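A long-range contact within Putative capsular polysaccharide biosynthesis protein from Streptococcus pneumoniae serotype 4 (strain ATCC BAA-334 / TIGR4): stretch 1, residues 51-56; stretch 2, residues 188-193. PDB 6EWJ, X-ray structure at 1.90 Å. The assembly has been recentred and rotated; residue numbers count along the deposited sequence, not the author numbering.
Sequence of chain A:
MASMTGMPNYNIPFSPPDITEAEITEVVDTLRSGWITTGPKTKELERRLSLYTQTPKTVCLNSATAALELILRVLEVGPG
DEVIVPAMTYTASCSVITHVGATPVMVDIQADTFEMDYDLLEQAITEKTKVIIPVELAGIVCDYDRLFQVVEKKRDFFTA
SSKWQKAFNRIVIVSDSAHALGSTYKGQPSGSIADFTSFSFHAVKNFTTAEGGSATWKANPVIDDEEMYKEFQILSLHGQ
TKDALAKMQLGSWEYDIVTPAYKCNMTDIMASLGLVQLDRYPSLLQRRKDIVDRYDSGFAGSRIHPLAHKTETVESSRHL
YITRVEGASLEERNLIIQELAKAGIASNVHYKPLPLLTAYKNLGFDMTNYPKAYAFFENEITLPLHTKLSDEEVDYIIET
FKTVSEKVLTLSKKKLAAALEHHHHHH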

# COMPACT_ATOMS: atom_id res chain seq x y z
N LEU A 51 -22.82 0.59 -7.62
CA LEU A 51 -23.97 1.02 -8.43
C LEU A 51 -23.54 1.52 -9.80
O LEU A 51 -24.19 1.19 -10.83
CB LEU A 51 -24.79 2.09 -7.71
CG LEU A 51 -25.45 1.62 -6.43
CD1 LEU A 51 -25.90 2.83 -5.63
CD2 LEU A 51 -26.65 0.68 -6.67
N TYR A 52 -22.50 2.33 -9.84
CA TYR A 52 -21.98 2.87 -11.10
C TYR A 52 -21.47 1.77 -12.05
O TYR A 52 -21.73 1.84 -13.26
CB TYR A 52 -20.89 3.92 -10.85
CG TYR A 52 -20.39 4.63 -12.08
CD1 TYR A 52 -21.13 5.63 -12.68
CD2 TYR A 52 -19.15 4.32 -12.64
CE1 TYR A 52 -20.68 6.28 -13.84
CE2 TYR A 52 -18.70 4.98 -13.78
CZ TYR A 52 -19.48 5.95 -14.38
OH TYR A 52 -19.04 6.61 -15.54
N THR A 53 -20.78 0.77 -11.52
CA THR A 53 -20.25 -0.33 -12.34
C THR A 53 -21.21 -1.52 -12.44
O THR A 53 -20.88 -2.51 -13.12
CB THR A 53 -18.85 -0.85 -11.85
OG1 THR A 53 -18.96 -1.34 -10.52
CG2 THR A 53 -17.78 0.23 -11.97
N GLN A 54 -22.39 -1.43 -11.81
CA GLN A 54 -23.39 -2.50 -11.83
C GLN A 54 -22.81 -3.83 -11.33
O GLN A 54 -23.01 -4.90 -11.92
CB GLN A 54 -24.05 -2.65 -13.21
CG GLN A 54 -24.80 -1.38 -13.58
CD GLN A 54 -25.52 -1.45 -14.91
OE1 GLN A 54 -25.91 -2.51 -15.37
NE2 GLN A 54 -25.66 -0.30 -15.56
N THR A 55 -22.11 -3.74 -10.20
CA THR A 55 -21.58 -4.92 -9.52
C THR A 55 -22.07 -4.88 -8.11
O THR A 55 -22.48 -3.82 -7.64
CB THR A 55 -20.03 -4.93 -9.53
OG1 THR A 55 -19.54 -3.65 -9.10
CG2 THR A 55 -19.52 -5.26 -10.90
N PRO A 56 -22.04 -6.02 -7.41
CA PRO A 56 -22.66 -6.03 -6.07
C PRO A 56 -21.82 -5.40 -5.00
O PRO A 56 -22.36 -4.78 -4.09
CB PRO A 56 -22.91 -7.54 -5.79
CG PRO A 56 -22.00 -8.25 -6.69
CD PRO A 56 -21.85 -7.38 -7.93
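Stretch 2 188-193: QPSGSI

Stretch 2 leaves a short strand at Gln188 and Pro189, turns through Ser190 and Gly191, and lays that turn against the end of a helix in stretch 1. The two run in the same sense where they touch: CA of Thr53 lies 5.2 Å from CA of Gly191, and CA of Thr55 lies 5.7 Å from CA of Ser192. No hydrogen bond joins them, so the fit rests on packing, with 268 Å² buried in all.

Leu51 stays out of reach. Its carbonyl O takes a weak bond from N of Gln54, and contact begins with the next residue, where Tyr52 O sits 3.8 Å from Pro189 CB. Thr53 is the buried hub. Its O meets Pro189 CG at 3.6 Å and Ser192 CB at 3.4 Å, while its CG2 approaches Ser190 O at 3.5 Å. Gly191 passes close by, and here the rule is strict: an ideal CB on it would fall 2.7 Å from Thr53 CB, a clash, and its phi/psi of 112/-41 would also jam that CB against the preceding carbonyl. Both backbone and neighbour call for glycine.

Gln54 leaves the helix with positive phi (56/47) and points its CA-to-CB bond toward stretch 2. With chi1 m and chi2 t, the extended side chain brings NE2 to 3.7 Å from Pro189 CG; its CB lies 4.4 Å from Ser192 CB. Thr55, in an extended conformation, sets CG2 3.1 Å from Gly191 O, a tight approach, and its OG1 is hydrogen-bonded to Thr53 OG1 at 2.8 Å, tying together the two threonines that flank Gln54. Pro56 makes no contact.

The opposing turn is braced internally: Pro189 O accepts from both Ser192 N (3.0 Å) and Ser192 OG (2.6 Å). Each side thus has hydrogen bonds within itself, and none crosses the contact.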

# COMPACT_ATOMS: atom_id res chain seq x y z
N GLN A 188 -22.89 -2.37 -21.30
CA GLN A 188 -22.67 -2.74 -19.90
C GLN A 188 -21.39 -2.09 -19.39
O GLN A 188 -20.39 -2.07 -20.12
CB GLN A 188 -22.53 -4.24 -19.73
CG GLN A 188 -23.53 -5.16 -20.42
CD GLN A 188 -22.90 -6.54 -20.64
OE1 GLN A 188 -23.19 -7.47 -19.90
NE2 GLN A 188 -22.03 -6.68 -21.67
N PRO A 189 -21.38 -1.60 -18.14
CA PRO A 189 -20.20 -0.88 -17.61
C PRO A 189 -19.07 -1.80 -17.34
O PRO A 189 -19.26 -2.92 -16.86
CB PRO A 189 -20.72 -0.25 -16.31
CG PRO A 189 -22.05 -0.83 -16.05
CD PRO A 189 -22.57 -1.44 -17.29
N SER A 190 -17.87 -1.32 -17.62
CA SER A 190 -16.65 -2.05 -17.21
C SER A 190 -16.77 -2.23 -15.71
O SER A 190 -17.33 -1.34 -15.01
CB SER A 190 -15.38 -1.31 -17.61
OG SER A 190 -14.29 -2.23 -17.59
N GLY A 191 -16.39 -3.41 -15.24
CA GLY A 191 -16.69 -3.84 -13.86
C GLY A 191 -17.68 -5.00 -13.86
O GLY A 191 -17.50 -5.95 -13.14
N SER A 192 -18.69 -4.90 -14.74
CA SER A 192 -19.75 -5.91 -14.88
C SER A 192 -19.49 -6.95 -15.97
O SER A 192 -20.30 -7.84 -16.16
CB SER A 192 -21.09 -5.23 -15.17
OG SER A 192 -21.16 -4.69 -16.48
N ILE A 193 -18.35 -6.89 -16.65
CA ILE A 193 -18.14 -7.73 -17.84
C ILE A 193 -17.22 -8.92 -17.53
O ILE A 193 -17.57 -10.07 -17.79
CB ILE A 193 -17.60 -6.88 -18.98
CG1 ILE A 193 -18.53 -5.69 -19.23
CG2 ILE A 193 -17.48 -7.72 -20.25
CD1 ILE A 193 -17.82 -4.50 -19.83